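Local coordinates for protein HIT family hydrolase (Legionella pneumophila subsp. pneumophila, PDB 6D6J) that probably acts as a hydrolase of the histidine triad (HIT) family and binds a zinc ion through two cysteines and two histidines, at residues B[12-17]-B[51-56]; B[35-38]-B[44-47]. One frame throughout, in Å; residues are numbered along the deposited sequence.

How the interactions relate
Interaction 1 (12-17 with 51-56) is a surface contact built round zinc, whereas interaction 2 (35-38 with 44-47) is largely buried and joins two strands of the antiparallel sheet. The first has no hydrogen bond between its segments and depends on metal coordination; the second combines three backbone bonds with apolar packing and a CH-pi contact of an aspartate CB with a histidine ring. Strand 44-50 supplies 44-47 to interaction 2 and leads into the loop that carries His53 in interaction 1. The two contacts meet where helix 12-17 covers the sheet: Ile16 CD1 lies 3.8 Å from Phe35 CE2, while Phe13 packs on both Phe35 and Leu47.

Interaction 1: B[12-17]-B[51-56]; sequences LFCKIA and KKHIAT. With ZN (zinc ion), chain G.
A Cys2His2 zinc site joins the short helix 12-17 to the loop that follows strand 44-50, through Cys14 on the helix and His53 on the loop. Cys14 SG binds the metal at 2.3 Å, and His53 reaches it through ND1 at 2.1 Å. The two bonds open an angle of about 107° at the zinc, close to the tetrahedral value. With two ligands on one ion, Cys14 SG and His53 ND1 come within 3.5 Å of each other, the sulfur lying oblique to the imidazole. The backbones remain well apart, 6.8 Å between Cys14 CA and His53 CA, and the ion links the two side chains.

The torsions account for the reach from each side. In Cys14 the sulfur stands beside the backbone N and opposite the carbonyl carbon (chi1 -78°), carrying it off the helix to the ion. The His53 ring swings out opposite its own backbone N, which directs it towards the metal, and chi2 of 85° then turns ND1, the ring nitrogen nearer the main chain, to the zinc.

Cys11 SG and His105 ND1 complete the coordination, and the rings of His53 and His105 meet with their planes about 80° apart. On the loop, Lys51 NZ forms a salt bridge with Glu28. The CxxC pair, with one cysteine just before the helix and the other in its first turn, brought together with two histidines distant in sequence, is typical of the zinc site of many HIT-family proteins.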
loop_
_atom_site.group_PDB
_atom_site.type_symbol
_atom_site.label_atom_id
_atom_site.label_comp_id
_atom_site.label_asym_id
_atom_site.label_seq_id
_atom_site.Cartn_x
_atom_site.Cartn_y
_atom_site.Cartn_z
ATOM N N LEU B 12 -4.046 -1.174 -20.546
ATOM C CA LEU B 12 -2.610 -1.338 -20.770
ATOM C C LEU B 12 -2.042 -2.498 -19.960
ATOM O O LEU B 12 -1.194 -3.258 -20.451
ATOM C CB LEU B 12 -1.897 -0.046 -20.374
ATOM C CG LEU B 12 -0.381 -0.024 -20.545
ATOM C CD1 LEU B 12 -0.059 -0.072 -22.015
ATOM C CD2 LEU B 12 0.216 1.233 -19.934
ATOM N N PHE B 13 -2.484 -2.649 -18.709
ATOM C CA PHE B 13 -1.901 -3.687 -17.871
ATOM C C PHE B 13 -2.409 -5.070 -18.235
ATOM O O PHE B 13 -1.650 -6.040 -18.112
ATOM C CB PHE B 13 -2.112 -3.365 -16.393
ATOM C CG PHE B 13 -1.260 -2.209 -15.891
ATOM C CD1 PHE B 13 -0.338 -1.573 -16.716
ATOM C CD2 PHE B 13 -1.407 -1.750 -14.598
ATOM C CE1 PHE B 13 0.443 -0.515 -16.240
ATOM C CE2 PHE B 13 -0.633 -0.679 -14.122
ATOM C CZ PHE B 13 0.289 -0.063 -14.943
ATOM N N CYS B 14 -3.658 -5.186 -18.716
ATOM C CA CYS B 14 -4.087 -6.461 -19.275
ATOM C C CYS B 14 -3.250 -6.815 -20.493
ATOM O O CYS B 14 -2.854 -7.973 -20.671
ATOM C CB CYS B 14 -5.574 -6.415 -19.630
ATOM S SG CYS B 14 -6.696 -6.592 -18.198
ATOM N N LYS B 15 -2.951 -5.827 -21.339
ATOM C CA LYS B 15 -2.110 -6.102 -22.500
ATOM C C LYS B 15 -0.727 -6.586 -22.092
ATOM O O LYS B 15 -0.189 -7.525 -22.703
ATOM C CB LYS B 15 -2.021 -4.875 -23.399
ATOM C CG LYS B 15 -3.324 -4.569 -24.131
ATOM C CD LYS B 15 -3.182 -3.306 -24.968
ATOM C CE LYS B 15 -4.500 -2.869 -25.590
ATOM N NZ LYS B 15 -4.382 -1.531 -26.241
ATOM N N ILE B 16 -0.133 -5.965 -21.066
ATOM C CA ILE B 16 1.154 -6.433 -20.562
ATOM C C ILE B 16 1.024 -7.851 -20.028
ATOM O O ILE B 16 1.860 -8.716 -20.313
ATOM C CB ILE B 16 1.698 -5.459 -19.500
ATOM C CG1 ILE B 16 2.111 -4.139 -20.180
ATOM C CG2 ILE B 16 2.878 -6.078 -18.741
ATOM C CD1 ILE B 16 2.528 -3.018 -19.224
ATOM N N ALA B 17 -0.033 -8.115 -19.246
ATOM C CA ALA B 17 -0.221 -9.441 -18.672
ATOM C C ALA B 17 -0.495 -10.487 -19.737
ATOM O O ALA B 17 -0.301 -11.678 -19.484
ATOM C CB ALA B 17 -1.374 -9.419 -17.662
ATOM N N LYS B 51 -3.347 -10.557 -12.337
ATOM C CA LYS B 51 -3.670 -10.845 -13.733
ATOM C C LYS B 51 -5.153 -10.587 -14.018
ATOM O O LYS B 51 -5.514 -10.151 -15.113
ATOM C CB LYS B 51 -3.234 -12.271 -14.070
ATOM C CG LYS B 51 -1.721 -12.449 -14.095
ATOM C CD LYS B 51 -1.346 -13.910 -14.374
ATOM C CE LYS B 51 0.113 -14.049 -14.687
ATOM N NZ LYS B 51 0.446 -15.467 -15.001
ATOM N N LYS B 52 -6.021 -10.826 -13.041
ATOM C CA LYS B 52 -7.425 -10.433 -13.144
ATOM C C LYS B 52 -7.542 -8.911 -13.254
ATOM O O LYS B 52 -6.856 -8.168 -12.545
ATOM C CB LYS B 52 -8.163 -10.897 -11.873
ATOM C CG LYS B 52 -9.649 -10.499 -11.820
ATOM C CD LYS B 52 -10.303 -11.067 -10.593
ATOM C CE LYS B 52 -11.768 -10.735 -10.531
ATOM N NZ LYS B 52 -12.429 -11.480 -9.441
ATOM N N HIS B 53 -8.429 -8.439 -14.137
ATOM C CA HIS B 53 -8.681 -7.010 -14.258
ATOM C C HIS B 53 -9.612 -6.541 -13.145
ATOM O O HIS B 53 -10.777 -6.946 -13.077
ATOM C CB HIS B 53 -9.282 -6.683 -15.620
ATOM C CG HIS B 53 -9.528 -5.223 -15.801
ATOM N ND1 HIS B 53 -8.551 -4.346 -16.236
ATOM C CD2 HIS B 53 -10.627 -4.477 -15.549
ATOM C CE1 HIS B 53 -9.054 -3.125 -16.264
ATOM N NE2 HIS B 53 -10.305 -3.175 -15.844
ATOM N N ILE B 54 -9.093 -5.681 -12.273
ATOM C CA ILE B 54 -9.863 -4.994 -11.243
ATOM C C ILE B 54 -9.469 -3.533 -11.374
ATOM O O ILE B 54 -8.277 -3.220 -11.356
ATOM C CB ILE B 54 -9.529 -5.521 -9.832
ATOM C CG1 ILE B 54 -9.754 -7.041 -9.720
ATOM C CG2 ILE B 54 -10.345 -4.759 -8.804
ATOM C CD1 ILE B 54 -9.229 -7.636 -8.408
ATOM N N ALA B 55 -10.452 -2.638 -11.519
ATOM C CA ALA B 55 -10.133 -1.274 -11.938
ATOM C C ALA B 55 -9.439 -0.468 -10.845
ATOM O O ALA B 55 -8.433 0.201 -11.106
ATOM C CB ALA B 55 -11.386 -0.531 -12.402
ATOM N N THR B 56 -10.007 -0.456 -9.633
ATOM C CA THR B 56 -9.474 0.335 -8.524
ATOM C C THR B 56 -9.591 -0.455 -7.227
ATOM O O THR B 56 -10.317 -1.451 -7.142
ATOM C CB THR B 56 -10.215 1.671 -8.315
ATOM O OG1 THR B 56 -11.474 1.422 -7.681
ATOM C CG2 THR B 56 -10.415 2.438 -9.621
HETATM ZN ZN ZN G . -6.636 -4.659 -16.970
#

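Interaction 2: B[35-38]-B[44-47]; sequences FRDI and THLL
Asp37 and His45 lie alongside each other at the turn end of the beta hairpin formed by strands 32-36 and 44-50 of the HIT-family antiparallel sheet. Their side chains point the same way, with Asp37 CB over the centre of the imidazole, 3.8 Å from the centroid, in a CH-pi contact. The carboxylate is tilted about 49° from the ring plane. Although Asp37 OD2 comes near the ring, it makes no hydrogen bond to His45; instead, ND1 of the histidine is bonded to Gln41 N and NE2 to His109 ND1, which fix the rotation of the imidazole, while Asp37 OD1 accepts from Arg39 N.

Two residues further from the turn on each strand, Phe35 and Leu47 project to the same side of the sheet. Phe35 has CG between its backbone N and carbonyl carbon (chi1 55°), turning one ring face to Leu47: CB of the leucine lies above that face towards the rim, and Leu47 CD1 touches Phe35 CE2 at 3.7 Å. Leu47 also packs near the predicted nucleophile His107. Between these pairs, the CG of Arg36 rests on CD2 of Leu46.

Phe35 and Leu47 form a hydrogen-bonded antiparallel pair, Phe35 N to Leu47 O at 3.0 Å and Leu47 N to Phe35 O at 2.8 Å. Beyond the strand end a third bond, Asp37 N to His45 O, spans 3.0 Å, its donor tilted 27° from the carbonyl plane.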
loop_
_atom_site.group_PDB
_atom_site.type_symbol
_atom_site.label_atom_id
_atom_site.label_comp_id
_atom_site.label_asym_id
_atom_site.label_seq_id
_atom_site.Cartn_x
_atom_site.Cartn_y
_atom_site.Cartn_z
ATOM N N PHE B 35 6.418 -6.184 -12.826
ATOM C CA PHE B 35 7.219 -5.681 -13.934
ATOM C C PHE B 35 7.692 -4.271 -13.612
ATOM O O PHE B 35 7.168 -3.606 -12.711
ATOM C CB PHE B 35 6.442 -5.745 -15.270
ATOM C CG PHE B 35 5.110 -5.050 -15.241
ATOM C CD1 PHE B 35 3.976 -5.715 -14.794
ATOM C CD2 PHE B 35 4.985 -3.739 -15.683
ATOM C CE1 PHE B 35 2.747 -5.070 -14.772
ATOM C CE2 PHE B 35 3.757 -3.095 -15.654
ATOM C CZ PHE B 35 2.644 -3.762 -15.201
ATOM N N ARG B 36 8.688 -3.802 -14.361
ATOM C CA ARG B 36 9.190 -2.451 -14.125
ATOM C C ARG B 36 8.212 -1.381 -14.609
ATOM O O ARG B 36 7.636 -1.486 -15.694
ATOM C CB ARG B 36 10.501 -2.237 -14.870
ATOM C CG ARG B 36 11.680 -3.036 -14.335
ATOM C CD ARG B 36 12.941 -2.618 -15.051
ATOM N NE ARG B 36 14.142 -3.220 -14.498
ATOM C CZ ARG B 36 15.359 -2.812 -14.837
ATOM N NH1 ARG B 36 15.497 -1.843 -15.736
ATOM N NH2 ARG B 36 16.427 -3.370 -14.294
ATOM N N ASP B 37 8.072 -0.311 -13.827
ATOM C CA ASP B 37 7.400 0.891 -14.323
ATOM C C ASP B 37 8.323 1.573 -15.330
ATOM O O ASP B 37 9.497 1.806 -15.035
ATOM C CB ASP B 37 7.118 1.824 -13.136
ATOM C CG ASP B 37 6.179 2.974 -13.466
ATOM O OD1 ASP B 37 6.280 3.589 -14.540
ATOM O OD2 ASP B 37 5.349 3.302 -12.596
ATOM N N ILE B 38 7.810 1.883 -16.525
ATOM C CA ILE B 38 8.635 2.519 -17.552
ATOM C C ILE B 38 9.057 3.932 -17.182
ATOM O O ILE B 38 10.012 4.441 -17.770
ATOM C CB ILE B 38 7.972 2.542 -18.946
ATOM C CG1 ILE B 38 6.618 3.276 -18.927
ATOM C CG2 ILE B 38 7.841 1.141 -19.512
ATOM C CD1 ILE B 38 6.120 3.624 -20.315
ATOM N N THR B 44 14.934 2.057 -8.310
ATOM C CA THR B 44 14.161 0.879 -8.691
ATOM C C THR B 44 12.688 1.177 -8.450
ATOM O O THR B 44 12.307 1.624 -7.357
ATOM C CB THR B 44 14.576 -0.367 -7.893
ATOM O OG1 THR B 44 15.916 -0.718 -8.242
ATOM C CG2 THR B 44 13.669 -1.573 -8.173
ATOM N N HIS B 45 11.855 0.916 -9.456
ATOM C CA HIS B 45 10.416 1.162 -9.343
ATOM C C HIS B 45 9.682 0.026 -10.048
ATOM O O HIS B 45 9.709 -0.088 -11.282
ATOM C CB HIS B 45 10.082 2.531 -9.934
ATOM C CG HIS B 45 8.666 2.969 -9.749
ATOM N ND1 HIS B 45 8.283 4.265 -10.022
ATOM C CD2 HIS B 45 7.543 2.303 -9.379
ATOM C CE1 HIS B 45 6.983 4.380 -9.824
ATOM N NE2 HIS B 45 6.509 3.210 -9.421
ATOM N N LEU B 46 9.031 -0.823 -9.264
ATOM C CA LEU B 46 8.348 -2.004 -9.769
ATOM C C LEU B 46 6.851 -1.867 -9.528
ATOM O O LEU B 46 6.405 -1.147 -8.629
ATOM C CB LEU B 46 8.909 -3.272 -9.106
ATOM C CG LEU B 46 10.436 -3.417 -9.280
ATOM C CD1 LEU B 46 11.003 -4.530 -8.424
ATOM C CD2 LEU B 46 10.832 -3.619 -10.742
ATOM N N LEU B 47 6.081 -2.586 -10.339
ATOM C CA LEU B 47 4.628 -2.637 -10.242
ATOM C C LEU B 47 4.215 -4.086 -10.042
ATOM O O LEU B 47 4.700 -4.971 -10.755
ATOM C CB LEU B 47 3.995 -2.129 -11.545
ATOM C CG LEU B 47 4.372 -0.689 -11.894
ATOM C CD1 LEU B 47 3.888 -0.300 -13.280
ATOM C CD2 LEU B 47 3.839 0.270 -10.851
#